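PDB 5UI9: oxidoreductase protein from Agrobacterium radiobacter, which binds NAD and a small dihydroxy acid, and is probably an NAD-dependent dehydrogenase of the GFO/IDH/MocA family. Local coordinates for residues F153-G158 / E239-T244; F174-L179 / A328-A333; E211-I216 / D229-T234. All coordinates share one frame; numbering follows the deposited sequence.

All three contacts are mainly buried, but each joins different elements around the mixed sheet. Interactions 1 and 3 both reach this sheet, where strands 148-156 and 225-231 are neighbours: interaction 3 is regular hairpin pairing, whereas interaction 1 holds an irregular loop by aromatic packing and a carboxylate, and reaches the surface at Gly158. Interaction 2 instead pairs two helices on one side of that sheet through apolar packing and a tyrosine hydroxyl. Glu211 links interactions 2 and 3, and Phe155 packs on Leu179 between interactions 1 and 2. Interactions 2 and 3 each supply one hydrogen-bonding residue to the bound acid, and Phe241 of interaction 1 lies nearby.

Interaction 1 of 3, residues F153-G158 / E239-T244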
loop_
_atom_site.group_PDB
_atom_site.type_symbol
_atom_site.label_atom_id
_atom_site.label_comp_id
_atom_site.label_asym_id
_atom_site.label_seq_id
_atom_site.Cartn_x
_atom_site.Cartn_y
_atom_site.Cartn_z
ATOM N N PHE A 153 3.586 1.090 5.675
ATOM C CA PHE A 153 3.261 1.404 7.058
ATOM C C PHE A 153 1.775 1.756 7.093
ATOM O O PHE A 153 1.366 2.746 6.494
ATOM C CB PHE A 153 4.105 2.589 7.536
ATOM C CG PHE A 153 5.582 2.399 7.329
ATOM C CD1 PHE A 153 6.177 2.724 6.105
ATOM C CD2 PHE A 153 6.382 1.887 8.345
ATOM C CE1 PHE A 153 7.536 2.534 5.903
ATOM C CE2 PHE A 153 7.743 1.695 8.147
ATOM C CZ PHE A 153 8.319 2.018 6.924
ATOM N N SER A 154 0.984 0.960 7.806
ATOM C CA SER A 154 -0.475 0.987 7.685
ATOM C C SER A 154 -1.148 1.035 9.058
ATOM O O SER A 154 -0.837 0.235 9.931
ATOM C CB SER A 154 -0.942 -0.256 6.920
ATOM O OG SER A 154 -2.335 -0.217 6.668
ATOM N N PHE A 155 -2.055 1.993 9.240
ATOM C CA PHE A 155 -2.866 2.100 10.452
ATOM C C PHE A 155 -4.290 2.300 9.968
ATOM O O PHE A 155 -4.672 3.416 9.595
ATOM C CB PHE A 155 -2.382 3.279 11.308
ATOM C CG PHE A 155 -3.061 3.398 12.659
ATOM C CD1 PHE A 155 -4.341 3.933 12.780
ATOM C CD2 PHE A 155 -2.386 3.038 13.824
ATOM C CE1 PHE A 155 -4.951 4.057 14.021
ATOM C CE2 PHE A 155 -2.990 3.165 15.065
ATOM C CZ PHE A 155 -4.275 3.676 15.161
ATOM N N ARG A 156 -5.052 1.209 9.925
ATOM C CA ARG A 156 -6.432 1.228 9.435
ATOM C C ARG A 156 -7.315 0.697 10.552
ATOM O O ARG A 156 -7.136 -0.434 11.000
ATOM C CB ARG A 156 -6.590 0.379 8.171
ATOM C CG ARG A 156 -5.565 0.677 7.083
ATOM C CD ARG A 156 -5.974 0.068 5.743
ATOM N NE ARG A 156 -7.023 0.872 5.102
ATOM C CZ ARG A 156 -6.829 2.036 4.480
ATOM N NH1 ARG A 156 -5.614 2.584 4.393
ATOM N NH2 ARG A 156 -7.870 2.678 3.951
ATOM N N SER A 157 -8.248 1.533 10.994
ATOM C CA SER A 157 -9.006 1.317 12.220
ATOM C C SER A 157 -10.436 1.807 12.065
ATOM O O SER A 157 -10.715 2.667 11.229
ATOM C CB SER A 157 -8.344 2.085 13.368
ATOM O OG SER A 157 -9.057 1.910 14.574
ATOM N N GLY A 158 -11.329 1.225 12.860
ATOM C CA GLY A 158 -12.691 1.728 13.042
ATOM C C GLY A 158 -12.969 2.104 14.492
ATOM O O GLY A 158 -14.126 2.174 14.895
ATOM N N GLU A 239 -10.899 -5.425 15.578
ATOM C CA GLU A 239 -10.421 -4.040 15.625
ATOM C C GLU A 239 -8.921 -4.011 15.955
ATOM O O GLU A 239 -8.534 -4.388 17.059
ATOM C CB GLU A 239 -11.219 -3.236 16.672
ATOM C CG GLU A 239 -10.764 -1.792 16.896
ATOM C CD GLU A 239 -10.543 -1.028 15.602
ATOM O OE1 GLU A 239 -11.489 -0.927 14.792
ATOM O OE2 GLU A 239 -9.412 -0.533 15.390
ATOM N N PRO A 240 -8.074 -3.558 15.006
ATOM C CA PRO A 240 -6.632 -3.578 15.281
ATOM C C PRO A 240 -6.057 -2.428 16.133
ATOM O O PRO A 240 -4.864 -2.471 16.426
ATOM C CB PRO A 240 -6.028 -3.516 13.877
ATOM C CG PRO A 240 -6.994 -2.704 13.122
ATOM C CD PRO A 240 -8.342 -3.131 13.621
ATOM N N PHE A 241 -6.859 -1.418 16.503
ATOM C CA PHE A 241 -6.350 -0.241 17.231
ATOM C C PHE A 241 -5.518 -0.673 18.458
ATOM O O PHE A 241 -5.989 -1.526 19.216
ATOM C CB PHE A 241 -7.512 0.672 17.670
ATOM C CG PHE A 241 -7.085 1.892 18.457
ATOM C CD1 PHE A 241 -6.951 1.837 19.844
ATOM C CD2 PHE A 241 -6.828 3.100 17.813
ATOM C CE1 PHE A 241 -6.554 2.952 20.571
ATOM C CE2 PHE A 241 -6.426 4.219 18.531
ATOM C CZ PHE A 241 -6.295 4.147 19.914
ATOM N N PRO A 242 -4.311 -0.124 18.683
ATOM C CA PRO A 242 -3.662 0.933 17.902
ATOM C C PRO A 242 -2.420 0.408 17.170
ATOM O O PRO A 242 -1.344 1.034 17.205
ATOM C CB PRO A 242 -3.247 1.911 19.001
ATOM C CG PRO A 242 -2.830 0.999 20.114
ATOM C CD PRO A 242 -3.642 -0.274 19.986
ATOM N N GLU A 243 -2.562 -0.741 16.521
ATOM C CA GLU A 243 -1.440 -1.386 15.861
ATOM C C GLU A 243 -1.173 -0.783 14.493
ATOM O O GLU A 243 -2.099 -0.603 13.694
ATOM C CB GLU A 243 -1.708 -2.878 15.679
ATOM C CG GLU A 243 -1.855 -3.647 16.971
ATOM C CD GLU A 243 -2.436 -5.028 16.748
ATOM O OE1 GLU A 243 -3.397 -5.401 17.447
ATOM O OE2 GLU A 243 -1.953 -5.738 15.850
ATOM N N THR A 244 0.103 -0.504 14.227
ATOM C CA THR A 244 0.591 -0.152 12.903
ATOM C C THR A 244 1.214 -1.405 12.267
ATOM O O THR A 244 2.142 -1.995 12.833
ATOM C CB THR A 244 1.644 0.974 12.982
ATOM O OG1 THR A 244 1.077 2.134 13.613
ATOM C CG2 THR A 244 2.154 1.349 11.582
HETATM O O HOH W 1 -3.710 -1.286 11.376
HETATM O O HOH W 2 -14.024 -0.984 15.739
#
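Phe155 and Thr244 meet where strand 148-156 of the mixed sheet of the GFO/IDH/MocA C-terminal domain runs out beside the loop that leads into strand 245-250. With chi1 at -174°, CG stands opposite the amide N of Phe155, and one edge of the ring lies along the loop. Along this edge CD2 meets Thr244 OG1, in the ring plane, at 3.6 Å. CE2 comes within 3.4 Å of Pro242 O, and CZ reaches Phe241 CD2. The two rings meet obliquely, and Phe241 has its own neighbour Pro242 over one face, with CB above the ring centre, across a cis peptide bond. Phe241 also stacks with Phe159 and meets Trp288 edge-to-face, close to the bound acid.

Thr244 CG2 lies 3.6 Å from Ser154 O, and Thr244 CA approaches the same oxygen at 3.3 Å in a CA-H...O contact, the loop drawing in beside the strand before strand 245-250 begins its pairing.

At the other end Glu239, bent at chi2 (47°), brings its carboxylate back to the strand end. OE2 accepts from Ser157 OG at 2.6 Å, met from above the carboxylate plane, and also from Phe241 N at 2.9 Å on the anti side. OE1 takes Gly158 N at 2.9 Å on the syn side, so three donors fix the rotation of the group. Arg156 turns instead to the dimer interface, where it forms a salt bridge with Asp249 of the second subunit. Its backbone stays with the loop: a water accepts from Arg156 N and donates to Glu243 O at 2.9 Å.

Interaction 2 of 3, residues F174-L179 / A328-A333. With 8A1 ((2S)-2,3-dihydroxy-2-methylpropanoic acid), chain D.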
loop_
_atom_site.group_PDB
_atom_site.type_symbol
_atom_site.label_atom_id
_atom_site.label_comp_id
_atom_site.label_asym_id
_atom_site.label_seq_id
_atom_site.Cartn_x
_atom_site.Cartn_y
_atom_site.Cartn_z
ATOM N N PHE A 174 -7.946 16.417 10.149
ATOM C CA PHE A 174 -8.078 15.336 11.134
ATOM C C PHE A 174 -6.919 14.340 11.006
ATOM O O PHE A 174 -5.891 14.548 11.635
ATOM C CB PHE A 174 -9.485 14.689 11.073
ATOM C CG PHE A 174 -9.621 13.375 11.827
ATOM C CD1 PHE A 174 -8.983 13.159 13.050
ATOM C CD2 PHE A 174 -10.428 12.358 11.315
ATOM C CE1 PHE A 174 -9.119 11.950 13.725
ATOM C CE2 PHE A 174 -10.573 11.150 11.988
ATOM C CZ PHE A 174 -9.917 10.943 13.194
ATOM N N ILE A 175 -7.055 13.298 10.184
ATOM C CA ILE A 175 -6.231 12.092 10.377
ATOM C C ILE A 175 -4.720 12.251 10.122
ATOM O O ILE A 175 -3.935 11.644 10.843
ATOM C CB ILE A 175 -6.795 10.867 9.616
ATOM C CG1 ILE A 175 -6.226 9.563 10.198
ATOM C CG2 ILE A 175 -6.524 10.967 8.119
ATOM C CD1 ILE A 175 -6.945 8.326 9.714
ATOM N N ILE A 176 -4.303 13.054 9.142
ATOM C CA ILE A 176 -2.858 13.224 8.897
ATOM C C ILE A 176 -2.192 13.948 10.083
ATOM O O ILE A 176 -1.153 13.502 10.591
ATOM C CB ILE A 176 -2.525 13.945 7.565
ATOM C CG1 ILE A 176 -3.191 13.245 6.375
ATOM C CG2 ILE A 176 -1.011 13.995 7.358
ATOM C CD1 ILE A 176 -2.910 13.885 5.030
ATOM N N GLU A 177 -2.807 15.049 10.511
ATOM C CA GLU A 177 -2.366 15.812 11.681
ATOM C C GLU A 177 -2.410 15.001 12.985
ATOM O O GLU A 177 -1.506 15.102 13.801
ATOM C CB GLU A 177 -3.232 17.069 11.836
ATOM C CG GLU A 177 -2.831 17.985 12.984
ATOM C CD GLU A 177 -3.751 19.186 13.164
ATOM O OE1 GLU A 177 -3.531 19.936 14.138
ATOM O OE2 GLU A 177 -4.689 19.384 12.356
ATOM N N ASP A 178 -3.461 14.215 13.179
ATOM C CA ASP A 178 -3.643 13.488 14.432
ATOM C C ASP A 178 -2.848 12.182 14.494
ATOM O O ASP A 178 -2.214 11.877 15.509
ATOM C CB ASP A 178 -5.119 13.167 14.657
ATOM C CG ASP A 178 -5.339 12.299 15.885
ATOM O OD1 ASP A 178 -4.821 12.668 16.964
ATOM O OD2 ASP A 178 -6.008 11.248 15.764
ATOM N N LEU A 179 -2.919 11.407 13.414
ATOM C CA LEU A 179 -2.477 10.014 13.417
ATOM C C LEU A 179 -1.380 9.753 12.393
ATOM O O LEU A 179 -0.368 9.115 12.719
ATOM C CB LEU A 179 -3.698 9.115 13.193
ATOM C CG LEU A 179 -3.554 7.595 13.089
ATOM C CD1 LEU A 179 -3.122 7.158 11.696
ATOM C CD2 LEU A 179 -2.633 7.031 14.165
ATOM N N ALA A 328 3.324 18.833 3.968
ATOM C CA ALA A 328 3.461 18.450 2.563
ATOM C C ALA A 328 2.314 17.555 2.082
ATOM O O ALA A 328 1.879 17.679 0.942
ATOM C CB ALA A 328 4.792 17.756 2.331
ATOM N N ALA A 329 1.840 16.657 2.944
ATOM C CA ALA A 329 0.724 15.775 2.612
ATOM C C ALA A 329 -0.582 16.532 2.390
ATOM O O ALA A 329 -1.309 16.237 1.436
ATOM C CB ALA A 329 0.547 14.702 3.679
ATOM N N TYR A 330 -0.874 17.506 3.255
ATOM C CA TYR A 330 -2.051 18.370 3.071
ATOM C C TYR A 330 -1.949 19.193 1.790
ATOM O O TYR A 330 -2.912 19.266 1.020
ATOM C CB TYR A 330 -2.283 19.282 4.286
ATOM C CG TYR A 330 -2.955 18.567 5.441
ATOM C CD1 TYR A 330 -4.267 18.118 5.325
ATOM C CD2 TYR A 330 -2.275 18.318 6.636
ATOM C CE1 TYR A 330 -4.892 17.449 6.362
ATOM C CE2 TYR A 330 -2.896 17.651 7.688
ATOM C CZ TYR A 330 -4.208 17.218 7.542
ATOM O OH TYR A 330 -4.840 16.547 8.563
ATOM N N GLU A 331 -0.782 19.798 1.568
ATOM C CA GLU A 331 -0.500 20.534 0.328
ATOM C C GLU A 331 -0.753 19.655 -0.897
ATOM O O GLU A 331 -1.532 20.023 -1.775
ATOM C CB GLU A 331 0.943 21.049 0.323
ATOM C CG GLU A 331 1.298 21.968 -0.839
ATOM C CD GLU A 331 2.725 22.509 -0.766
ATOM O OE1 GLU A 331 3.280 22.658 0.352
ATOM O OE2 GLU A 331 3.299 22.791 -1.844
ATOM N N SER A 332 -0.110 18.487 -0.927
ATOM C CA SER A 332 -0.217 17.551 -2.054
ATOM C C SER A 332 -1.644 17.086 -2.320
ATOM O O SER A 332 -2.052 16.985 -3.475
ATOM C CB SER A 332 0.668 16.324 -1.826
ATOM O OG SER A 332 0.548 15.407 -2.900
ATOM N N ALA A 333 -2.391 16.803 -1.253
ATOM C CA ALA A 333 -3.770 16.334 -1.380
ATOM C C ALA A 333 -4.697 17.391 -1.980
ATOM O O ALA A 333 -5.644 17.045 -2.674
ATOM C CB ALA A 333 -4.300 15.872 -0.029
HETATM O OXT 8A1 D . -2.365 8.270 19.766
HETATM C C 8A1 D . -2.745 9.332 19.217
HETATM O O 8A1 D . -1.975 10.299 19.024
HETATM C CA 8A1 D . -4.175 9.453 18.758
HETATM C CB 8A1 D . -4.192 9.051 17.284
HETATM O O1 8A1 D . -5.527 8.939 16.780
HETATM O O2 8A1 D . -4.624 10.810 18.912
HETATM C C3 8A1 D . -5.080 8.562 19.611
#
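Ile176 and Tyr330 pack across an antiparallel helix pair, in which the first turn of helix 175-191 lies against helix 316-335. The short axes approach to 10.6 Å at 166°.

The apolar part is small. Ile176 points at the partner helix and, with its chain extended (chi2 -180°), lays CD1 over the centre of one face of the Tyr330 ring. The same CD1 lies 3.8 Å from Ala329 CB, so the methyl touches both the ring and the alanine, while Ile176 CB lies 3.7 Å from Tyr330 CZ.

The polar part is carried by the Tyr330 hydroxyl, brought to the start of helix 175-191. Its OH accepts from Glu177 N at 3.2 Å, with the amide near the ring plane at the phenol's edge. The hydroxyl is also hydrogen-bonded to Glu211, whose carboxylate takes the amides of Phe174 and Ile176 as well; tyrosine and glutamate thus share the amides of this first turn.

Ligand binding falls on another side of the helix, where Asp178 also pairs with Lys98. Its carboxylate grips both hydroxyls of the bound acid: O2 donates to Asp178 OD1 at 2.7 Å, and O1 to Asp178 OD2 at 2.6 Å.

Interaction 3 of 3, residues E211-I216 / D229-T234; sequences EDVATI and DVSYAT. With 8A1 ((2S)-2,3-dihydroxy-2-methylpropanoic acid), chain D.
Ala214 and Val230 form the tightly packed centre of this antiparallel beta hairpin, made of strands 213-220 and 225-231. They are a hydrogen-bonded pair: Ala214 N to Val230 O and Val230 N to Ala214 O are both 2.9 Å, the second almost straight at 179°. Val230 CG2 lies between the backbone N and the carbonyl carbon (chi1 -62° for CG1), and from there it meets Ala214 CB at 3.7 Å. This face of the sheet packs on helix 175-191, through Ile176 against Ala214 and Leu179 against Val230.

On the opposite face, with Val213, Ser231, Thr215 and Asp229, contact between the strands is thinner. Val213 and Ser231 are a non-hydrogen-bonded pair, and Val213 CG2 lies 3.8 Å from Ser231 OG. This face turns toward the second subunit, whose Phe149 packs on Val213.

The order slackens on the N-terminal side of Val213, where Asp212 and Val213 both face Lys202 of neighbouring strand 194-202 in a classic beta bulge, yet Asp212 O still accepts from Tyr232 N at 2.9 Å. Ser231 OG takes Ala233 N in an ST turn and donates to Thr234 OG1. Beside the Asp212-Tyr232 bond a water bridges the two sides, donating to Asp212 OD2 at 2.9 Å and to Tyr232 O. The Asp212 carboxylate also takes the amides of Val204 and Asn205, which hold it in place.

From the end of the hairpin the Tyr232 ring leads away from the partner strand to the bound acid, and its OH donates to hydroxyl O1 of the acid at 2.6 Å. Since O1 donates in turn to Asp178, the tyrosine is one link of a directed chain, and the backbone bond at Tyr232 N is consistent with fixing where that phenol starts out from the hairpin.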
loop_
_atom_site.group_PDB
_atom_site.type_symbol
_atom_site.label_atom_id
_atom_site.label_comp_id
_atom_site.label_asym_id
_atom_site.label_seq_id
_atom_site.Cartn_x
_atom_site.Cartn_y
_atom_site.Cartn_z
ATOM N N GLU A 211 -10.750 15.045 7.138
ATOM C CA GLU A 211 -10.407 13.837 6.383
ATOM C C GLU A 211 -10.078 12.684 7.334
ATOM O O GLU A 211 -9.316 12.860 8.287
ATOM C CB GLU A 211 -9.263 14.110 5.375
ATOM C CG GLU A 211 -7.816 13.945 5.852
ATOM C CD GLU A 211 -7.379 14.908 6.949
ATOM O OE1 GLU A 211 -8.065 15.928 7.195
ATOM O OE2 GLU A 211 -6.331 14.641 7.578
ATOM N N ASP A 212 -10.672 11.517 7.089
ATOM C CA ASP A 212 -10.424 10.337 7.929
ATOM C C ASP A 212 -9.741 9.190 7.196
ATOM O O ASP A 212 -9.603 8.105 7.749
ATOM C CB ASP A 212 -11.709 9.861 8.623
ATOM C CG ASP A 212 -12.823 9.523 7.657
ATOM O OD1 ASP A 212 -12.662 9.736 6.443
ATOM O OD2 ASP A 212 -13.880 9.048 8.117
ATOM N N VAL A 213 -9.307 9.446 5.962
ATOM C CA VAL A 213 -8.582 8.481 5.164
ATOM C C VAL A 213 -7.498 9.251 4.425
ATOM O O VAL A 213 -7.774 10.307 3.858
ATOM C CB VAL A 213 -9.495 7.764 4.141
ATOM C CG1 VAL A 213 -8.701 6.710 3.370
ATOM C CG2 VAL A 213 -10.693 7.124 4.837
ATOM N N ALA A 214 -6.273 8.736 4.464
ATOM C CA ALA A 214 -5.143 9.357 3.786
ATOM C C ALA A 214 -4.195 8.283 3.282
ATOM O O ALA A 214 -3.877 7.333 4.004
ATOM C CB ALA A 214 -4.414 10.320 4.715
ATOM N N THR A 215 -3.756 8.449 2.038
ATOM C CA THR A 215 -2.839 7.525 1.396
ATOM C C THR A 215 -1.687 8.345 0.832
ATOM O O THR A 215 -1.907 9.280 0.063
ATOM C CB THR A 215 -3.561 6.743 0.285
ATOM O OG1 THR A 215 -4.719 6.109 0.840
ATOM C CG2 THR A 215 -2.668 5.684 -0.307
ATOM N N ILE A 216 -0.468 7.989 1.231
ATOM C CA ILE A 216 0.723 8.787 0.959
ATOM C C ILE A 216 1.811 7.898 0.354
ATOM O O ILE A 216 2.081 6.814 0.865
ATOM C CB ILE A 216 1.257 9.451 2.254
ATOM C CG1 ILE A 216 0.134 10.196 2.985
ATOM C CG2 ILE A 216 2.417 10.399 1.941
ATOM C CD1 ILE A 216 0.542 10.838 4.293
ATOM N N ASP A 229 -0.436 4.447 4.648
ATOM C CA ASP A 229 -1.883 4.461 4.465
ATOM C C ASP A 229 -2.572 4.420 5.823
ATOM O O ASP A 229 -2.313 3.538 6.636
ATOM C CB ASP A 229 -2.337 3.335 3.523
ATOM C CG ASP A 229 -2.081 1.946 4.069
ATOM O OD1 ASP A 229 -0.976 1.411 3.876
ATOM O OD2 ASP A 229 -3.015 1.355 4.651
ATOM N N VAL A 230 -3.412 5.423 6.070
ATOM C CA VAL A 230 -4.105 5.575 7.333
ATOM C C VAL A 230 -5.601 5.764 7.100
ATOM O O VAL A 230 -6.018 6.344 6.090
ATOM C CB VAL A 230 -3.515 6.726 8.196
ATOM C CG1 VAL A 230 -2.062 6.428 8.533
ATOM C CG2 VAL A 230 -3.640 8.085 7.516
ATOM N N SER A 231 -6.393 5.253 8.042
ATOM C CA SER A 231 -7.844 5.325 7.971
ATOM C C SER A 231 -8.451 5.150 9.354
ATOM O O SER A 231 -8.018 4.267 10.103
ATOM C CB SER A 231 -8.384 4.225 7.047
ATOM O OG SER A 231 -9.808 4.151 7.083
ATOM N N TYR A 232 -9.429 5.993 9.685
ATOM C CA TYR A 232 -10.320 5.782 10.838
ATOM C C TYR A 232 -11.756 5.395 10.404
ATOM O O TYR A 232 -12.699 5.484 11.202
ATOM C CB TYR A 232 -10.326 7.012 11.756
ATOM C CG TYR A 232 -9.323 6.939 12.895
ATOM C CD1 TYR A 232 -9.358 5.884 13.818
ATOM C CD2 TYR A 232 -8.350 7.924 13.068
ATOM C CE1 TYR A 232 -8.457 5.818 14.871
ATOM C CE2 TYR A 232 -7.442 7.856 14.117
ATOM C CZ TYR A 232 -7.503 6.805 15.012
ATOM O OH TYR A 232 -6.611 6.731 16.050
ATOM N N ALA A 233 -11.909 4.935 9.159
ATOM C CA ALA A 233 -13.204 4.466 8.637
ATOM C C ALA A 233 -13.140 3.014 8.125
ATOM O O ALA A 233 -13.926 2.618 7.265
ATOM C CB ALA A 233 -13.683 5.401 7.537
ATOM N N THR A 234 -12.220 2.224 8.680
ATOM C CA THR A 234 -11.993 0.851 8.254
ATOM C C THR A 234 -12.687 -0.094 9.243
ATOM O O THR A 234 -12.389 -0.069 10.437
ATOM C CB THR A 234 -10.481 0.570 8.158
ATOM O OG1 THR A 234 -9.904 1.423 7.158
ATOM C CG2 THR A 234 -10.202 -0.883 7.783
HETATM O OXT 8A1 D . -2.365 8.270 19.766
HETATM C C 8A1 D . -2.745 9.332 19.217
HETATM O O 8A1 D . -1.975 10.299 19.024
HETATM C CA 8A1 D . -4.175 9.453 18.758
HETATM C CB 8A1 D . -4.192 9.051 17.284
HETATM O O1 8A1 D . -5.527 8.939 16.780
HETATM O O2 8A1 D . -4.624 10.810 18.912
HETATM C C3 8A1 D . -5.080 8.562 19.611
HETATM O O HOH W 3 -13.961 8.154 10.913
#